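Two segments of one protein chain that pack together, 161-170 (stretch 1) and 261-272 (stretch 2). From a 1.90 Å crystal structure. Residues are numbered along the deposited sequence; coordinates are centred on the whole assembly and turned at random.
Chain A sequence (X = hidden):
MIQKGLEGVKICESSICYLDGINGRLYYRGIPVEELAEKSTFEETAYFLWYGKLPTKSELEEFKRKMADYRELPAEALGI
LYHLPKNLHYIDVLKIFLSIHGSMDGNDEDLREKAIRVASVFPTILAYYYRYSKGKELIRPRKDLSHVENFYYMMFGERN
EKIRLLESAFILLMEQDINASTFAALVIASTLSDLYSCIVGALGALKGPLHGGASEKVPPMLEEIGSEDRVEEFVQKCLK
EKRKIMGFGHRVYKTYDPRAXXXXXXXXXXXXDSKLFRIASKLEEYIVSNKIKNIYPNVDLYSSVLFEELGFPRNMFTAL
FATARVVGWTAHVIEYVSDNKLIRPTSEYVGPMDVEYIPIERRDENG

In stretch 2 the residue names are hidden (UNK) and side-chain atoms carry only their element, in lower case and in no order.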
ATOM      1  N   GLU A 161      30.855 -18.178   5.988  1.00 39.03           N
ATOM      2  CA  GLU A 161      31.504 -16.892   5.748  1.00 40.06           C
ATOM      3  C   GLU A 161      30.734 -16.039   4.739  1.00 37.64           C
ATOM      4  O   GLU A 161      30.837 -14.811   4.746  1.00 37.33           O
ATOM      5  CB  GLU A 161      32.928 -17.123   5.239  1.00 43.68           C
ATOM      6  CG  GLU A 161      33.704 -15.853   4.938  1.00 49.50           C
ATOM      7  CD  GLU A 161      34.975 -16.122   4.155  1.00 52.53           C
ATOM      8  OE1 GLU A 161      34.961 -17.027   3.291  1.00 54.79           O
ATOM      9  OE2 GLU A 161      35.985 -15.429   4.404  1.00 55.15           O
ATOM     10  N   LYS A 162      29.970 -16.697   3.874  1.00 34.66           N
ATOM     11  CA  LYS A 162      29.178 -16.011   2.857  1.00 32.71           C
ATOM     12  C   LYS A 162      28.215 -15.012   3.490  1.00 30.52           C
ATOM     13  O   LYS A 162      27.712 -14.102   2.825  1.00 28.32           O
ATOM     14  CB  LYS A 162      28.398 -17.036   2.030  1.00 34.84           C
ATOM     15  CG  LYS A 162      29.203 -17.633   0.881  1.00 38.87           C
ATOM     16  CD  LYS A 162      28.868 -19.104   0.645  1.00 40.94           C
ATOM     17  CE  LYS A 162      27.399 -19.409   0.888  1.00 43.93           C
ATOM     18  NZ  LYS A 162      26.907 -20.484  -0.025  1.00 46.17           N
ATOM     19  N   ILE A 163      27.961 -15.192   4.782  1.00 27.37           N
ATOM     20  CA  ILE A 163      27.068 -14.316   5.525  1.00 26.43           C
ATOM     21  C   ILE A 163      27.477 -12.848   5.390  1.00 24.74           C
ATOM     22  O   ILE A 163      26.626 -11.966   5.269  1.00 23.11           O
ATOM     23  CB  ILE A 163      27.038 -14.720   7.020  1.00 28.10           C
ATOM     24  CG1 ILE A 163      26.320 -16.067   7.167  1.00 31.09           C
ATOM     25  CG2 ILE A 163      26.351 -13.644   7.851  1.00 29.71           C
ATOM     26  CD1 ILE A 163      26.386 -16.666   8.570  1.00 31.97           C
ATOM     27  N   ARG A 164      28.781 -12.592   5.403  1.00 23.08           N
ATOM     28  CA  ARG A 164      29.323 -11.241   5.272  1.00 23.68           C
ATOM     29  C   ARG A 164      28.858 -10.557   3.980  1.00 21.33           C
ATOM     30  O   ARG A 164      28.585  -9.364   3.941  1.00 19.33           O
ATOM     31  CB  ARG A 164      30.849 -11.333   5.290  1.00 27.02           C
ATOM     32  CG  ARG A 164      31.387 -11.804   6.641  1.00 33.37           C
ATOM     33  CD  ARG A 164      32.909 -11.649   6.738  1.00 39.01           C
ATOM     34  NE  ARG A 164      33.412 -12.260   7.972  1.00 44.68           N
ATOM     35  CZ  ARG A 164      33.481 -11.477   9.064  1.00 47.18           C
ATOM     36  NH1 ARG A 164      33.097 -10.214   9.001  1.00 47.15           N
ATOM     37  NH2 ARG A 164      33.939 -11.984  10.213  1.00 49.05           N
ATOM     38  N   LEU A 165      28.798 -11.334   2.902  1.00 20.95           N
ATOM     39  CA  LEU A 165      28.393 -10.805   1.604  1.00 19.78           C
ATOM     40  C   LEU A 165      26.913 -10.418   1.653  1.00 20.59           C
ATOM     41  O   LEU A 165      26.514  -9.372   1.136  1.00 19.53           O
ATOM     42  CB  LEU A 165      28.638 -11.851   0.510  1.00 21.80           C
ATOM     43  CG  LEU A 165      30.043 -12.471   0.490  1.00 24.05           C
ATOM     44  CD1 LEU A 165      30.164 -13.416  -0.701  1.00 24.42           C
ATOM     45  CD2 LEU A 165      31.103 -11.376   0.429  1.00 23.06           C
ATOM     46  N   LEU A 166      26.101 -11.267   2.277  1.00 19.03           N
ATOM     47  CA  LEU A 166      24.673 -10.998   2.406  1.00 20.00           C
ATOM     48  C   LEU A 166      24.447  -9.746   3.250  1.00 19.98           C
ATOM     49  O   LEU A 166      23.585  -8.927   2.938  1.00 21.16           O
ATOM     50  CB  LEU A 166      23.954 -12.189   3.053  1.00 19.19           C
ATOM     51  CG  LEU A 166      22.457 -11.997   3.333  1.00 20.54           C
ATOM     52  CD1 LEU A 166      21.737 -11.652   2.041  1.00 20.41           C
ATOM     53  CD2 LEU A 166      21.871 -13.262   3.947  1.00 19.93           C
ATOM     54  N   GLU A 167      25.229  -9.595   4.316  1.00 19.53           N
ATOM     55  CA  GLU A 167      25.093  -8.432   5.187  1.00 19.16           C
ATOM     56  C   GLU A 167      25.414  -7.139   4.424  1.00 19.03           C
ATOM     57  O   GLU A 167      24.701  -6.140   4.553  1.00 17.26           O
ATOM     58  CB  GLU A 167      26.005  -8.581   6.410  1.00 20.42           C
ATOM     59  CG  GLU A 167      25.917  -7.434   7.405  1.00 21.23           C
ATOM     60  CD  GLU A 167      25.948  -7.918   8.847  1.00 25.45           C
ATOM     61  OE1 GLU A 167      26.747  -8.829   9.154  1.00 25.36           O
ATOM     62  OE2 GLU A 167      25.181  -7.384   9.674  1.00 22.59           O
ATOM     63  N   SER A 168      26.486  -7.155   3.631  1.00 17.57           N
ATOM     64  CA  SER A 168      26.847  -5.975   2.846  1.00 18.23           C
ATOM     65  C   SER A 168      25.694  -5.639   1.899  1.00 18.52           C
ATOM     66  O   SER A 168      25.347  -4.472   1.718  1.00 18.93           O
ATOM     67  CB  SER A 168      28.118  -6.230   2.025  1.00 19.71           C
ATOM     68  OG  SER A 168      29.263  -6.312   2.854  1.00 20.05           O
ATOM     69  N   ALA A 169      25.101  -6.671   1.303  1.00 18.10           N
ATOM     70  CA  ALA A 169      23.984  -6.480   0.379  1.00 17.90           C
ATOM     71  C   ALA A 169      22.798  -5.816   1.072  1.00 18.10           C
ATOM     72  O   ALA A 169      22.191  -4.889   0.527  1.00 18.48           O
ATOM     73  CB  ALA A 169      23.560  -7.819  -0.216  1.00 17.29           C
ATOM     74  N   PHE A 170      22.453  -6.291   2.266  1.00 17.37           N
ATOM     75  CA  PHE A 170      21.333  -5.695   2.991  1.00 17.29           C
ATOM     76  C   PHE A 170      21.591  -4.211   3.248  1.00 18.32           C
ATOM     77  O   PHE A 170      20.724  -3.368   3.016  1.00 18.83           O
ATOM     78  CB  PHE A 170      21.104  -6.397   4.330  1.00 17.59           C
ATOM     79  CG  PHE A 170      20.401  -7.721   4.218  1.00 17.88           C
ATOM     80  CD1 PHE A 170      19.401  -7.923   3.271  1.00 17.97           C
ATOM     81  CD2 PHE A 170      20.691  -8.746   5.118  1.00 18.20           C
ATOM     82  CE1 PHE A 170      18.696  -9.125   3.223  1.00 18.96           C
ATOM     83  CE2 PHE A 170      19.994  -9.949   5.081  1.00 19.29           C
ATOM     84  CZ  PHE A 170      18.992 -10.140   4.131  1.00 19.76           C
ATOM     85  N   UNK A 261      27.675  -1.366  -8.553  1.00 19.86           N
ATOM     86  CA  UNK A 261      29.125  -1.442  -8.694  1.00 19.61           C
ATOM     87  C   UNK A 261      29.723  -2.249  -7.544  1.00 19.99           C
ATOM     88  O   UNK A 261      30.572  -3.122  -7.757  1.00 19.52           O
ATOM     89  c   UNK A 261      31.275  -0.139  -8.699  1.00 19.79           C
ATOM     90  c   UNK A 261      29.755  -0.033  -8.702  1.00 20.64           C
ATOM     91  c   UNK A 261      29.273   0.743  -9.929  1.00 18.45           C
ATOM     92  N   UNK A 262      29.273  -1.957  -6.326  1.00 20.05           N
ATOM     93  CA  UNK A 262      29.762  -2.659  -5.147  1.00 20.09           C
ATOM     94  C   UNK A 262      29.472  -4.159  -5.268  1.00 19.65           C
ATOM     95  O   UNK A 262      30.372  -4.986  -5.108  1.00 20.04           O
ATOM     96  c   UNK A 262      29.689  -2.613  -2.593  1.00 20.67           C
ATOM     97  c   UNK A 262      29.478  -3.934  -2.198  1.00 19.99           C
ATOM     98  c   UNK A 262      30.796  -3.586  -0.204  1.00 22.24           C
ATOM     99  c   UNK A 262      29.104  -2.087  -3.876  1.00 19.68           C
ATOM    100  c   UNK A 262      30.025  -4.424  -1.013  1.00 21.06           C
ATOM    101  c   UNK A 262      30.459  -1.789  -1.777  1.00 20.49           C
ATOM    102  c   UNK A 262      31.012  -2.267  -0.587  1.00 21.97           C
ATOM    103  N   UNK A 263      28.220  -4.508  -5.557  1.00 17.41           N
ATOM    104  CA  UNK A 263      27.845  -5.911  -5.689  1.00 18.15           C
ATOM    105  C   UNK A 263      28.518  -6.599  -6.874  1.00 17.93           C
ATOM    106  O   UNK A 263      28.760  -7.802  -6.833  1.00 17.53           O
ATOM    107  c   UNK A 263      24.066  -5.844  -4.752  1.00 21.32           C
ATOM    108  c   UNK A 263      25.556  -5.666  -4.523  1.00 18.39           C
ATOM    109  c   UNK A 263      26.020  -6.525  -3.352  1.00 20.21           C
ATOM    110  c   UNK A 263      26.322  -6.056  -5.794  1.00 19.70           C
ATOM    111  N   UNK A 264      28.813  -5.854  -7.934  1.00 17.76           N
ATOM    112  CA  UNK A 264      29.489  -6.464  -9.072  1.00 18.96           C
ATOM    113  C   UNK A 264      30.879  -6.908  -8.616  1.00 19.03           C
ATOM    114  O   UNK A 264      31.362  -7.973  -9.004  1.00 18.22           O
ATOM    115  c   UNK A 264      30.951  -5.835 -13.853  1.00 23.23           C
ATOM    116  c   UNK A 264      29.623  -5.481 -10.238  1.00 18.67           C
ATOM    117  n   UNK A 264      31.252  -4.861 -14.935  1.00 24.65           N
ATOM    118  c   UNK A 264      30.187  -6.134 -11.492  1.00 19.98           C
ATOM    119  c   UNK A 264      30.405  -5.134 -12.614  1.00 20.82           C
ATOM    120  N   UNK A 265      31.514  -6.093  -7.776  1.00 19.92           N
ATOM    121  CA  UNK A 265      32.840  -6.422  -7.272  1.00 20.95           C
ATOM    122  C   UNK A 265      32.761  -7.644  -6.361  1.00 21.70           C
ATOM    123  O   UNK A 265      33.639  -8.508  -6.385  1.00 21.67           O
ATOM    124  c   UNK A 265      33.960  -2.727  -4.253  1.00 32.64           C
ATOM    125  c   UNK A 265      33.438  -5.235  -6.507  1.00 22.60           C
ATOM    126  n   UNK A 265      33.382  -2.343  -3.123  1.00 33.89           N
ATOM    127  c   UNK A 265      35.517  -4.250  -5.422  1.00 27.40           C
ATOM    128  n   UNK A 265      33.677  -2.096  -5.387  1.00 33.67           N
ATOM    129  c   UNK A 265      34.853  -5.497  -6.003  1.00 25.06           C
ATOM    130  n   UNK A 265      34.822  -3.741  -4.243  1.00 29.81           N
ATOM    131  N   UNK A 266      31.709  -7.712  -5.553  1.00 21.02           N
ATOM    132  CA  UNK A 266      31.515  -8.844  -4.652  1.00 20.47           C
ATOM    133  C   UNK A 266      31.480 -10.137  -5.463  1.00 21.45           C
ATOM    134  O   UNK A 266      32.174 -11.106  -5.144  1.00 21.72           O
ATOM    135  c   UNK A 266      30.292  -7.539  -2.894  1.00 21.16           C
ATOM    136  c   UNK A 266      29.875  -9.997  -3.141  1.00 19.99           C
ATOM    137  c   UNK A 266      30.193  -8.704  -3.874  1.00 21.35           C
ATOM    138  N   UNK A 267      30.668 -10.144  -6.514  1.00 19.43           N
ATOM    139  CA  UNK A 267      30.548 -11.316  -7.372  1.00 19.40           C
ATOM    140  C   UNK A 267      31.864 -11.621  -8.089  1.00 20.65           C
ATOM    141  O   UNK A 267      32.261 -12.782  -8.214  1.00 21.47           O
ATOM    142  c   UNK A 267      29.428 -11.100  -8.392  1.00 19.17           C
ATOM    143  c   UNK A 267      28.021 -11.083  -7.781  1.00 19.11           C
ATOM    144  c   UNK A 267      27.660 -12.489  -7.336  1.00 18.71           C
ATOM    145  c   UNK A 267      27.001 -10.555  -8.789  1.00 21.30           C
ATOM    146  N   UNK A 268      32.543 -10.578  -8.553  1.00 20.55           N
ATOM    147  CA  UNK A 268      33.811 -10.758  -9.249  1.00 21.13           C
ATOM    148  C   UNK A 268      34.834 -11.422  -8.334  1.00 21.49           C
ATOM    149  O   UNK A 268      35.631 -12.252  -8.772  1.00 19.83           O
ATOM    150  n   UNK A 268      35.663 -11.336 -12.275  1.00 22.14           N
ATOM    151  c   UNK A 268      35.153 -10.138 -11.983  1.00 23.57           C
ATOM    152  c   UNK A 268      35.554  -9.535 -10.655  1.00 22.13           C
ATOM    153  c   UNK A 268      34.364  -9.407  -9.713  1.00 22.18           C
ATOM    154  o   UNK A 268      34.382  -9.539 -12.738  1.00 21.14           O
ATOM    155  N   UNK A 269      34.802 -11.048  -7.059  1.00 21.96           N
ATOM    156  CA  UNK A 269      35.743 -11.584  -6.091  1.00 23.72           C
ATOM    157  C   UNK A 269      35.355 -12.936  -5.504  1.00 24.26           C
ATOM    158  O   UNK A 269      36.231 -13.725  -5.145  1.00 25.42           O
ATOM    159  o   UNK A 269      37.493  -7.234  -4.660  1.00 32.68           O
ATOM    160  c   UNK A 269      36.898  -9.435  -5.347  1.00 29.47           C
ATOM    161  c   UNK A 269      35.956 -10.570  -4.963  1.00 24.49           C
ATOM    162  c   UNK A 269      36.906  -8.295  -4.345  1.00 31.45           C
ATOM    163  o   UNK A 269      36.327  -8.453  -3.249  1.00 32.96           O
ATOM    164  N   UNK A 270      34.057 -13.223  -5.422  1.00 22.95           N
ATOM    165  CA  UNK A 270      33.617 -14.487  -4.835  1.00 23.20           C
ATOM    166  C   UNK A 270      32.925 -15.497  -5.741  1.00 23.12           C
ATOM    167  O   UNK A 270      32.930 -16.692  -5.440  1.00 23.00           O
ATOM    168  n   UNK A 270      34.564 -12.869  -0.748  1.00 25.87           N
ATOM    169  c   UNK A 270      32.725 -14.212  -3.625  1.00 22.76           C
ATOM    170  n   UNK A 270      33.602 -12.126  -2.512  1.00 23.88           N
ATOM    171  c   UNK A 270      34.039 -13.956  -1.403  1.00 22.31           C
ATOM    172  c   UNK A 270      34.286 -11.777  -1.438  1.00 22.86           C
ATOM    173  c   UNK A 270      33.428 -13.493  -2.519  1.00 23.09           C
ATOM    174  N   UNK A 271      32.324 -15.032  -6.834  1.00 22.18           N
ATOM    175  CA  UNK A 271      31.645 -15.933  -7.766  1.00 21.85           C
ATOM    176  C   UNK A 271      31.936 -15.550  -9.221  1.00 21.72           C
ATOM    177  O   UNK A 271      31.021 -15.420 -10.032  1.00 20.20           O
ATOM    178  c   UNK A 271      29.533 -15.360  -5.147  1.00 22.14           C
ATOM    179  c   UNK A 271      29.172 -15.737  -3.851  1.00 21.87           C
ATOM    180  c   UNK A 271      29.721 -16.315  -6.144  1.00 22.42           C
ATOM    181  c   UNK A 271      28.997 -17.085  -3.545  1.00 22.50           C
ATOM    182  c   UNK A 271      29.544 -17.660  -5.827  1.00 21.53           C
ATOM    183  c   UNK A 271      29.183 -18.050  -4.532  1.00 22.06           C
ATOM    184  c   UNK A 271      30.127 -15.906  -7.530  1.00 21.40           C
ATOM    185  N   UNK A 272      33.223 -15.404  -9.574  1.00 21.56           N
ATOM    186  CA  UNK A 272      33.634 -15.028 -10.933  1.00 21.41           C
ATOM    187  C   UNK A 272      33.232 -16.019 -12.015  1.00 20.35           C
ATOM    188  O   UNK A 272      33.113 -15.657 -13.183  1.00 20.97           O
ATOM    189  c   UNK A 272      35.533 -15.893  -9.737  1.00 22.68           C
ATOM    190  c   UNK A 272      35.163 -14.930 -10.840  1.00 20.32           C
ATOM    191  c   UNK A 272      34.375 -15.894  -8.799  1.00 22.73           C
TER

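Position 261 carries three side-chain carbons, one bearing the other two, and lies out of reach of stretch 1; a branch at CB with carbon alone makes it Val261. At 262 a single carbon leads into a six-membered carbon ring, which approaches CB of Ser168 obliquely. This is Phe262, with its CE1 4.0 Å from Ser168 CB. Position 263 has four carbons forked at the second, the pattern of leucine. Although the CA-to-CB bond of Leu263 points sideways, the end of the side chain comes nearer, and CD2 lies 4.2 Å from CB of Ala169.

Four carbons in a row ending in nitrogen identify 264 as Lys264, fully extended and remote from the other helix. Position 265 has three carbons, a nitrogen, and a carbon carrying two more nitrogens: a guanidinium group, hence Arg265, exposed and also out of reach. Position 266 again shows one carbon bearing two, directed toward Leu165. It is Val266, whose CG1 sits 4.0 Å from Leu165 CD2.

At 267 four carbons fork at the second, on a CA-to-CB bond that points away; Leu267 makes no contact with stretch 1. Position 268 has three carbons, the third carrying one oxygen and one nitrogen, an amide that defines Gln268. At 269 the third carbon carries two oxygens instead, giving the carboxylate of Glu269. Both are exposed and touch nothing on stretch 1.

Position 270 has one carbon and a five-membered ring of three carbons and two nitrogens, with a methyl of Leu165 over one face. In His270, the ring centroid is 3.9 Å from Leu165 CD2, a CH-pi contact, while ND1 donates a 3.2 Å hydrogen bond to Val266 O that ties the ring back to its own helix. At 271 one carbon precedes a six-carbon ring near Leu165 and Lys162. Phe271, the first residue to leave helical geometry, places CE2 4.0 Å from Leu165 CD1 and meets Lys162 CG at its ring edge. Finally, three carbons at 272 close a ring onto the backbone nitrogen, giving Pro272, which is out of reach.

The helices run nearly antiparallel, at 170°, so Ala169 faces Leu263 while Leu165 lies across from Val266. Leu165 is the centre of the contact, covered by Val266, His270 and Phe271. No hydrogen bond crosses between the stretches; the association rests on apolar packing and the CH-pi contact, burying 342 Å² in all.

Stretch 2 (261-272) VFLKRVLQEHFP
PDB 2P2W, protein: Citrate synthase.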